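Giardin subunit alpha-1 (Giardia intestinalis, PDB 4EVF) is an annexin that binds calcium and, in a calcium-dependent way, phospholipids such as phosphatidylserine, and takes part in attachment of the parasite to the intestinal mucosa. Local coordinates at residues A[230-235]-A[264-269]; A[237-242]-A[274-279]; A[95-100]-A[245-250]. All blocks are in the same frame, centred on the assembly; numbering follows the deposited sequence.

Contact 1: A[230-235]-A[264-269]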
loop_
_atom_site.group_PDB
_atom_site.type_symbol
_atom_site.label_atom_id
_atom_site.label_comp_id
_atom_site.label_asym_id
_atom_site.label_seq_id
_atom_site.Cartn_x
_atom_site.Cartn_y
_atom_site.Cartn_z
ATOM N N LEU A 230 3.838 -1.116 -7.477
ATOM C CA LEU A 230 4.405 -1.017 -6.140
ATOM C C LEU A 230 3.897 -2.184 -5.288
ATOM O O LEU A 230 4.665 -2.798 -4.534
ATOM C CB LEU A 230 4.082 0.333 -5.478
ATOM C CG LEU A 230 4.656 0.494 -4.067
ATOM C CD1 LEU A 230 6.194 0.320 -4.072
ATOM C CD2 LEU A 230 4.279 1.819 -3.431
ATOM N N ALA A 231 2.599 -2.484 -5.405
ATOM C CA ALA A 231 2.020 -3.646 -4.733
ATOM C C ALA A 231 2.794 -4.937 -5.047
ATOM O O ALA A 231 3.127 -5.703 -4.145
ATOM C CB ALA A 231 0.552 -3.806 -5.114
ATOM N N ALA A 232 3.058 -5.181 -6.326
ATOM C CA ALA A 232 3.815 -6.371 -6.735
ATOM C C ALA A 232 5.149 -6.455 -5.983
ATOM O O ALA A 232 5.502 -7.499 -5.429
ATOM C CB ALA A 232 4.066 -6.349 -8.212
ATOM N N TYR A 233 5.881 -5.346 -5.998
ATOM C CA TYR A 233 7.175 -5.233 -5.329
ATOM C C TYR A 233 7.109 -5.448 -3.810
ATOM O O TYR A 233 7.932 -6.152 -3.218
ATOM C CB TYR A 233 7.782 -3.859 -5.628
ATOM C CG TYR A 233 9.050 -3.577 -4.840
ATOM C CD1 TYR A 233 10.201 -4.334 -5.050
ATOM C CD2 TYR A 233 9.100 -2.556 -3.899
ATOM C CE1 TYR A 233 11.360 -4.089 -4.343
ATOM C CE2 TYR A 233 10.272 -2.302 -3.176
ATOM C CZ TYR A 233 11.395 -3.079 -3.408
ATOM O OH TYR A 233 12.569 -2.852 -2.707
ATOM N N LEU A 234 6.145 -4.803 -3.170
ATOM C CA LEU A 234 5.994 -4.954 -1.740
ATOM C C LEU A 234 5.482 -6.358 -1.395
ATOM O O LEU A 234 5.849 -6.915 -0.374
ATOM C CB LEU A 234 5.074 -3.855 -1.184
ATOM C CG LEU A 234 5.570 -2.395 -1.136
ATOM C CD1 LEU A 234 4.523 -1.375 -0.664
ATOM C CD2 LEU A 234 6.871 -2.242 -0.355
ATOM N N ILE A 235 4.855 -7.068 -2.237
ATOM C CA ILE A 235 4.457 -8.456 -1.947
ATOM C C ILE A 235 5.643 -9.386 -2.085
ATOM O O ILE A 235 5.832 -10.293 -1.276
ATOM C CB ILE A 235 3.312 -8.913 -2.863
ATOM C CG1 ILE A 235 2.013 -8.238 -2.422
ATOM C CG2 ILE A 235 3.154 -10.430 -2.851
ATOM C CD1 ILE A 235 0.867 -8.469 -3.395
ATOM N N HIS A 264 -0.085 -9.669 -12.395
ATOM C CA HIS A 264 0.481 -9.598 -13.737
ATOM C C HIS A 264 1.829 -8.893 -13.710
ATOM O O HIS A 264 2.783 -9.317 -14.376
ATOM C CB HIS A 264 -0.495 -8.896 -14.682
ATOM C CG HIS A 264 -1.846 -9.545 -14.727
ATOM N ND1 HIS A 264 -2.080 -10.733 -15.392
ATOM C CD2 HIS A 264 -3.029 -9.190 -14.166
ATOM C CE1 HIS A 264 -3.349 -11.074 -15.247
ATOM N NE2 HIS A 264 -3.946 -10.153 -14.512
ATOM N N ALA A 265 1.911 -7.830 -12.921
ATOM C CA ALA A 265 3.158 -7.098 -12.767
ATOM C C ALA A 265 4.158 -7.918 -11.965
ATOM O O ALA A 265 5.358 -7.646 -11.982
ATOM C CB ALA A 265 2.912 -5.762 -12.089
ATOM N N TYR A 266 3.651 -8.913 -11.249
ATOM C CA TYR A 266 4.493 -9.759 -10.407
ATOM C C TYR A 266 5.372 -10.706 -11.232
ATOM O O TYR A 266 6.359 -11.251 -10.729
ATOM C CB TYR A 266 3.637 -10.562 -9.425
ATOM C CG TYR A 266 4.450 -11.198 -8.323
ATOM C CD1 TYR A 266 4.692 -10.514 -7.134
ATOM C CD2 TYR A 266 5.001 -12.466 -8.478
ATOM C CE1 TYR A 266 5.449 -11.079 -6.124
ATOM C CE2 TYR A 266 5.761 -13.041 -7.465
ATOM C CZ TYR A 266 5.982 -12.340 -6.298
ATOM O OH TYR A 266 6.722 -12.891 -5.285
ATOM N N LYS A 267 5.011 -10.893 -12.495
ATOM C CA LYS A 267 5.706 -11.843 -13.365
ATOM C C LYS A 267 7.204 -11.573 -13.484
ATOM O O LYS A 267 7.977 -12.483 -13.797
ATOM C CB LYS A 267 5.053 -11.890 -14.746
ATOM C CG LYS A 267 3.638 -12.421 -14.711
ATOM N N ILE A 268 7.618 -10.337 -13.225
ATOM C CA ILE A 268 9.042 -10.022 -13.235
ATOM C C ILE A 268 9.774 -10.671 -12.050
ATOM O O ILE A 268 10.993 -10.811 -12.072
ATOM C CB ILE A 268 9.310 -8.499 -13.247
ATOM C CG1 ILE A 268 8.815 -7.853 -11.959
ATOM C CG2 ILE A 268 8.652 -7.848 -14.455
ATOM C CD1 ILE A 268 8.985 -6.359 -11.930
ATOM N N TYR A 269 9.034 -11.064 -11.021
ATOM C CA TYR A 269 9.644 -11.721 -9.868
ATOM C C TYR A 269 9.424 -13.226 -9.916
ATOM O O TYR A 269 10.295 -14.005 -9.543
ATOM C CB TYR A 269 9.100 -11.145 -8.564
ATOM C CG TYR A 269 9.140 -9.642 -8.527
ATOM C CD1 TYR A 269 7.972 -8.899 -8.598
ATOM C CD2 TYR A 269 10.350 -8.965 -8.448
ATOM C CE1 TYR A 269 7.998 -7.522 -8.580
ATOM C CE2 TYR A 269 10.394 -7.579 -8.425
ATOM C CZ TYR A 269 9.209 -6.859 -8.484
ATOM O OH TYR A 269 9.234 -5.483 -8.469
#

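Contact 2: A[237-242]-A[274-279]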
loop_
_atom_site.group_PDB
_atom_site.type_symbol
_atom_site.label_atom_id
_atom_site.label_comp_id
_atom_site.label_asym_id
_atom_site.label_seq_id
_atom_site.Cartn_x
_atom_site.Cartn_y
_atom_site.Cartn_z
ATOM N N CYS A 237 8.782 -8.472 -1.591
ATOM C CA CYS A 237 9.546 -8.178 -0.387
ATOM C C CYS A 237 9.026 -9.000 0.787
ATOM O O CYS A 237 9.807 -9.633 1.498
ATOM C CB CYS A 237 9.499 -6.682 -0.038
ATOM S SG CYS A 237 10.291 -5.549 -1.225
ATOM N N ALA A 238 7.709 -8.996 0.992
ATOM C CA ALA A 238 7.114 -9.787 2.066
ATOM C C ALA A 238 7.423 -11.272 1.911
ATOM O O ALA A 238 7.680 -11.970 2.894
ATOM C CB ALA A 238 5.585 -9.563 2.133
ATOM N N CYS A 239 7.383 -11.773 0.686
ATOM C CA CYS A 239 7.693 -13.184 0.493
ATOM C C CYS A 239 9.147 -13.439 0.883
ATOM O O CYS A 239 9.445 -14.340 1.681
ATOM C CB CYS A 239 7.424 -13.613 -0.945
ATOM S SG CYS A 239 5.660 -13.768 -1.349
ATOM N N ASN A 240 10.041 -12.619 0.335
ATOM C CA ASN A 240 11.474 -12.720 0.618
ATOM C C ASN A 240 11.886 -12.481 2.078
ATOM O O ASN A 240 12.906 -13.000 2.535
ATOM C CB ASN A 240 12.254 -11.791 -0.315
ATOM C CG ASN A 240 12.064 -12.151 -1.771
ATOM O OD1 ASN A 240 11.712 -13.289 -2.097
ATOM N ND2 ASN A 240 12.295 -11.188 -2.661
ATOM N N ASP A 241 11.112 -11.687 2.806
ATOM C CA ASP A 241 11.373 -11.478 4.223
ATOM C C ASP A 241 10.726 -12.582 5.051
ATOM O O ASP A 241 10.135 -12.319 6.104
ATOM C CB ASP A 241 10.845 -10.119 4.685
ATOM C CG ASP A 241 11.593 -8.959 4.064
ATOM O OD1 ASP A 241 12.670 -9.188 3.461
ATOM O OD2 ASP A 241 11.108 -7.813 4.188
ATOM N N LYS A 242 10.826 -13.811 4.553
ATOM C CA LYS A 242 10.313 -14.987 5.249
ATOM C C LYS A 242 8.834 -14.872 5.609
ATOM O O LYS A 242 8.437 -15.171 6.740
ATOM C CB LYS A 242 11.157 -15.292 6.495
ATOM C CG LYS A 242 12.624 -15.570 6.186
ATOM C CD LYS A 242 13.288 -16.356 7.318
ATOM C CE LYS A 242 14.729 -16.723 6.983
ATOM N NZ LYS A 242 15.378 -17.496 8.092
ATOM N N THR A 274 2.422 -19.095 -6.408
ATOM C CA THR A 274 3.445 -20.040 -5.961
ATOM C C THR A 274 4.301 -19.489 -4.824
ATOM O O THR A 274 4.575 -20.193 -3.850
ATOM C CB THR A 274 4.360 -20.453 -7.131
ATOM O OG1 THR A 274 3.588 -21.188 -8.088
ATOM C CG2 THR A 274 5.526 -21.319 -6.637
ATOM N N ASP A 275 4.723 -18.231 -4.947
ATOM C CA ASP A 275 5.549 -17.598 -3.919
ATOM C C ASP A 275 4.839 -17.437 -2.579
ATOM O O ASP A 275 5.433 -17.659 -1.521
ATOM C CB ASP A 275 6.090 -16.244 -4.397
ATOM C CG ASP A 275 7.150 -16.393 -5.476
ATOM O OD1 ASP A 275 7.553 -17.544 -5.752
ATOM O OD2 ASP A 275 7.577 -15.365 -6.049
ATOM N N ILE A 276 3.571 -17.035 -2.613
ATOM C CA ILE A 276 2.815 -16.915 -1.372
ATOM C C ILE A 276 2.668 -18.282 -0.727
ATOM O O ILE A 276 2.737 -18.426 0.499
ATOM C CB ILE A 276 1.425 -16.314 -1.610
ATOM C CG1 ILE A 276 1.560 -14.821 -1.926
ATOM C CG2 ILE A 276 0.548 -16.540 -0.389
ATOM C CD1 ILE A 276 0.243 -14.140 -2.362
ATOM N N GLU A 277 2.470 -19.283 -1.572
ATOM C CA GLU A 277 2.313 -20.658 -1.124
ATOM C C GLU A 277 3.522 -21.077 -0.298
ATOM O O GLU A 277 3.400 -21.630 0.800
ATOM C CB GLU A 277 2.175 -21.568 -2.343
ATOM C CG GLU A 277 0.848 -22.271 -2.436
ATOM C CD GLU A 277 0.713 -23.364 -1.407
ATOM O OE1 GLU A 277 1.743 -23.993 -1.087
ATOM O OE2 GLU A 277 -0.413 -23.590 -0.916
ATOM N N ARG A 278 4.698 -20.776 -0.824
ATOM C CA ARG A 278 5.936 -21.190 -0.184
ATOM C C ARG A 278 6.218 -20.408 1.095
ATOM O O ARG A 278 6.562 -20.987 2.130
ATOM C CB ARG A 278 7.094 -21.029 -1.162
ATOM C CG ARG A 278 8.414 -21.539 -0.624
ATOM C CD ARG A 278 9.547 -21.267 -1.596
ATOM N NE ARG A 278 9.936 -19.868 -1.573
ATOM C CZ ARG A 278 9.610 -18.998 -2.519
ATOM N NH1 ARG A 278 8.914 -19.408 -3.570
ATOM N NH2 ARG A 278 10.000 -17.734 -2.425
ATOM N N CYS A 279 6.047 -19.091 1.024
ATOM C CA CYS A 279 6.564 -18.197 2.052
ATOM C C CYS A 279 5.660 -18.014 3.265
ATOM O O CYS A 279 6.132 -17.654 4.342
ATOM C CB CYS A 279 6.921 -16.846 1.419
ATOM S SG CYS A 279 8.141 -17.049 0.086
#

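Contact 3: A[95-100]-A[245-250]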
loop_
_atom_site.group_PDB
_atom_site.type_symbol
_atom_site.label_atom_id
_atom_site.label_comp_id
_atom_site.label_asym_id
_atom_site.label_seq_id
_atom_site.Cartn_x
_atom_site.Cartn_y
_atom_site.Cartn_z
ATOM N N PHE A 95 5.949 2.460 6.920
ATOM C CA PHE A 95 5.899 3.766 6.248
ATOM C C PHE A 95 5.638 3.588 4.750
ATOM O O PHE A 95 4.770 4.266 4.182
ATOM C CB PHE A 95 7.208 4.559 6.434
ATOM C CG PHE A 95 7.406 5.130 7.821
ATOM C CD1 PHE A 95 6.392 5.100 8.762
ATOM C CD2 PHE A 95 8.627 5.707 8.177
ATOM C CE1 PHE A 95 6.581 5.627 10.042
ATOM C CE2 PHE A 95 8.824 6.244 9.443
ATOM C CZ PHE A 95 7.796 6.202 10.380
ATOM N N PHE A 96 6.404 2.703 4.105
ATOM C CA PHE A 96 6.230 2.464 2.672
ATOM C C PHE A 96 4.804 2.017 2.367
ATOM O O PHE A 96 4.175 2.502 1.408
ATOM C CB PHE A 96 7.232 1.416 2.132
ATOM C CG PHE A 96 8.672 1.748 2.402
ATOM C CD1 PHE A 96 9.102 3.067 2.447
ATOM C CD2 PHE A 96 9.596 0.736 2.640
ATOM C CE1 PHE A 96 10.433 3.371 2.710
ATOM C CE2 PHE A 96 10.925 1.033 2.908
ATOM C CZ PHE A 96 11.345 2.352 2.941
ATOM N N ASP A 97 4.304 1.087 3.181
ATOM C CA ASP A 97 2.978 0.506 2.980
ATOM C C ASP A 97 1.851 1.527 3.142
ATOM O O ASP A 97 0.855 1.448 2.446
ATOM C CB ASP A 97 2.735 -0.669 3.937
ATOM C CG ASP A 97 3.806 -1.746 3.826
ATOM O OD1 ASP A 97 4.590 -1.708 2.848
ATOM O OD2 ASP A 97 3.854 -2.624 4.716
ATOM N N THR A 98 2.019 2.461 4.074
ATOM C CA THR A 98 0.942 3.355 4.501
ATOM C C THR A 98 0.969 4.736 3.819
ATOM O O THR A 98 -0.082 5.324 3.547
ATOM C CB THR A 98 0.939 3.534 6.052
ATOM O OG1 THR A 98 2.202 4.041 6.489
ATOM C CG2 THR A 98 0.672 2.211 6.765
ATOM N N VAL A 99 2.170 5.238 3.536
ATOM C CA VAL A 99 2.343 6.579 2.987
ATOM C C VAL A 99 2.524 6.548 1.463
ATOM O O VAL A 99 1.939 7.354 0.739
ATOM C CB VAL A 99 3.564 7.307 3.646
ATOM C CG1 VAL A 99 3.885 8.602 2.924
ATOM C CG2 VAL A 99 3.303 7.577 5.112
ATOM N N ILE A 100 3.324 5.609 0.971
ATOM C CA ILE A 100 3.649 5.592 -0.452
ATOM C C ILE A 100 2.641 4.819 -1.310
ATOM O O ILE A 100 2.278 5.264 -2.395
ATOM C CB ILE A 100 5.071 5.075 -0.718
ATOM C CG1 ILE A 100 6.076 5.858 0.127
ATOM C CG2 ILE A 100 5.396 5.193 -2.213
ATOM C CD1 ILE A 100 7.526 5.421 -0.060
ATOM N N GLU A 245 3.980 -11.405 7.587
ATOM C CA GLU A 245 2.533 -11.328 7.789
ATOM C C GLU A 245 2.044 -9.901 8.023
ATOM O O GLU A 245 0.976 -9.517 7.538
ATOM C CB GLU A 245 2.092 -12.229 8.943
ATOM C CG GLU A 245 2.211 -13.712 8.627
ATOM C CD GLU A 245 1.353 -14.577 9.554
ATOM O OE1 GLU A 245 1.116 -14.170 10.714
ATOM O OE2 GLU A 245 0.912 -15.657 9.108
ATOM N N LYS A 246 2.821 -9.114 8.758
ATOM C CA LYS A 246 2.376 -7.759 9.097
ATOM C C LYS A 246 2.235 -6.864 7.861
ATOM O O LYS A 246 1.239 -6.155 7.731
ATOM C CB LYS A 246 3.275 -7.122 10.161
ATOM C CG LYS A 246 3.326 -7.920 11.457
ATOM C CD LYS A 246 3.369 -7.011 12.669
ATOM C CE LYS A 246 4.596 -6.121 12.656
ATOM N NZ LYS A 246 4.343 -4.810 13.338
ATOM N N ARG A 247 3.216 -6.923 6.959
ATOM C CA ARG A 247 3.131 -6.213 5.678
ATOM C C ARG A 247 1.982 -6.706 4.811
ATOM O O ARG A 247 1.289 -5.909 4.177
ATOM C CB ARG A 247 4.427 -6.352 4.880
ATOM C CG ARG A 247 4.296 -5.898 3.425
ATOM C CD ARG A 247 5.163 -4.671 3.149
ATOM N NE ARG A 247 6.544 -5.066 2.992
ATOM C CZ ARG A 247 7.592 -4.248 2.999
ATOM N NH1 ARG A 247 7.461 -2.934 3.173
ATOM N NH2 ARG A 247 8.788 -4.773 2.836
ATOM N N MET A 248 1.788 -8.015 4.749
ATOM C CA MET A 248 0.725 -8.532 3.904
ATOM C C MET A 248 -0.629 -8.079 4.430
ATOM O O MET A 248 -1.536 -7.795 3.646
ATOM C CB MET A 248 0.798 -10.055 3.747
ATOM C CG MET A 248 1.874 -10.499 2.745
ATOM S SD MET A 248 1.825 -9.637 1.155
ATOM C CE MET A 248 0.388 -10.435 0.423
ATOM N N ARG A 249 -0.744 -7.973 5.746
ATOM C CA ARG A 249 -1.997 -7.538 6.354
ATOM C C ARG A 249 -2.242 -6.050 6.095
ATOM O O ARG A 249 -3.365 -5.636 5.791
ATOM C CB ARG A 249 -2.012 -7.818 7.858
ATOM C CG ARG A 249 -3.253 -7.257 8.533
ATOM C CD ARG A 249 -2.931 -6.628 9.880
ATOM N NE ARG A 249 -3.984 -5.707 10.314
ATOM C CZ ARG A 249 -4.038 -5.150 11.518
ATOM N NH1 ARG A 249 -3.113 -5.436 12.417
ATOM N NH2 ARG A 249 -5.028 -4.321 11.827
ATOM N N ARG A 250 -1.188 -5.248 6.219
ATOM C CA ARG A 250 -1.310 -3.831 5.916
ATOM C C ARG A 250 -1.778 -3.622 4.480
ATOM O O ARG A 250 -2.851 -3.073 4.264
ATOM C CB ARG A 250 -0.007 -3.076 6.196
ATOM C CG ARG A 250 0.319 -2.981 7.693
ATOM C CD ARG A 250 1.487 -2.034 7.946
ATOM N NE ARG A 250 2.714 -2.481 7.283
ATOM C CZ ARG A 250 3.691 -3.160 7.887
ATOM N NH1 ARG A 250 3.597 -3.467 9.173
ATOM N NH2 ARG A 250 4.774 -3.515 7.202
#

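Contact 1: A[230-235]-A[264-269]
Ala-232 sets its methyl group against the backbone of 264-269, where the alpha carbons come closest: CA of Ala-232 lies 5.0 Å from CA of Tyr-266. Apolar contacts gather round that methyl. CB of Ala-232 is 4.1 Å from CB of Ala-265; CE1 of Tyr-269 is equally near and CD1 of Tyr-266 slightly farther off. One turn on, CG2 of Ile-235 packs 4.0 Å from CE1 of Tyr-266, while Ile-235 also reaches Met-248, Ile-251 and Met-272.

Two aromatic rings meet polar backbone atoms. With CG anti to its own backbone N (chi1 -166°), Tyr-266 brings its ring edge to the helix: O of Ala-232 lies near the ring plane, 3.6 Å from CD1 of Tyr-266. The Tyr-269 ring lies beside the same peptide, Ala-232 to Tyr-233, its CE1 4.0 Å from N of Tyr-233. Its hydroxyl arrives at the edge of the Tyr-233 ring, OH of Tyr-269 being 3.7 Å from CD1 of Tyr-233. Ile-268 backs the Tyr-269 ring, its CG1 lying 3.4 Å above the ring centre.

The Tyr-266 hydroxyl is held by hydrogen bonds with Asp-275 and Asn-236. No hydrogen bond links 230-235 to 264-269. Within the predicted fourth annexin repeat, this close approach therefore rests on a small methyl, an isoleucine branch and two tyrosine rings, and the polar end of Tyr-266 is satisfied beyond it.

Contact 2: A[237-242]-A[274-279]
Cys-239 meets Cys-279 first through its CB, which lies 3.7 Å from SG of Cys-279 and a little farther from CB of the same residue. From there the thiol turns beside its own backbone N (chi1 -74°), and SG of Cys-239 comes to rest against the turn that starts at Asp-275. It is 4.0 Å from CB of Asp-275, close to the Asp-275 carbonyl oxygen, and 4.3 Å from CG1 of Ile-276. The two sulfurs stay apart, SG of Cys-239 being 4.4 Å from SG of Cys-279, so no disulfide joins them. Phe-280, just beyond the second segment, also touches Cys-239.

The contact ties the C-terminal end of helix 227-240 to helix 272-279 inside the predicted fourth annexin repeat, the helical unit from which annexins are built. Ile-276 turns its CB away from 237-242 and packs on Ala-285 and Leu-288 of helix 284-292. The backbone of Cys-239 is drawn in too, with CB of Cys-279 3.6 Å from O of Cys-239.

NH1 of the exposed Arg-278 makes a salt bridge of 3.2 Å to OD1 of Asp-275, nearly straight at 164°. NH1 approaches OD1 from above the carboxylate plane, while OD1 lies in the plane of the guanidinium. The other carboxylate oxygen of Asp-275 is hydrogen-bonded to Tyr-266.

Contact 3: A[95-100]-A[245-250]
Asp-97 places its carboxylate between Arg-247 and Arg-250, and the three charges form a buried salt-bridge network. NH1 of Arg-247 gives OD1 of Asp-97 a hydrogen bond of 3.1 Å at 160°, reaching it on the syn side and somewhat out of the carboxylate plane. Arg-247 starts with CG anti to its backbone N (chi1 168°) and then bends twice along the chain. Arg-250 comes in edge-on with two donors for one oxygen: its NE and NH2 each lie 2.8 Å from OD2 of Asp-97, although the position of that oxygen is less certain. Both arginine side chains cross the aspartate at about a right angle, but the guanidinium of Arg-250 is the closer of the two to coplanar with the carboxylate.

Around this first shell lie groups that help place the arginines. CD2 of Phe-96 sits 4.3 Å from NH1 of Arg-247, edge against edge. One face of the Arg-250 guanidinium lies over the backbone at Lys-246 and Arg-247. The backbone N of Arg-247 is itself hydrogen-bonded to Asp-244.

Two predicted repeats, the second and the fourth, meet here, and the centre of the contact lies about 6 Å from the centre of the chain. Buried charge at this junction is consistent with the hydrophilic central channel of annexins. The short segments run almost parallel (11°), their axes 10.1 Å apart. Helix 227-240 flanks them through Leu-234, helix 211-225 covers Phe-96 with Tyr-215 and Thr-216, and helix 74-87 packs on Thr-98.

Helix 227-240 runs through the set: contacts 1 and 2 lie on successive parts of it, their centres about 12 Å apart, and it also borders contact 3. A hydrogen bond connects the first two, OH of Tyr-266 being 2.7 Å from OD2 of Asp-275. Contact 3 is about 15 Å from each of the others, between centres. Leu-234 bridges to it from contact 1, its CD1 3.5 Å from OD1 of Asp-97. From contact 2, CB of Ala-238 packs 3.9 Å from CG of Met-248. Contacts 1 and 2 thus lie within the predicted fourth repeat, whereas contact 3 reaches across to the predicted second in this calcium-free structure.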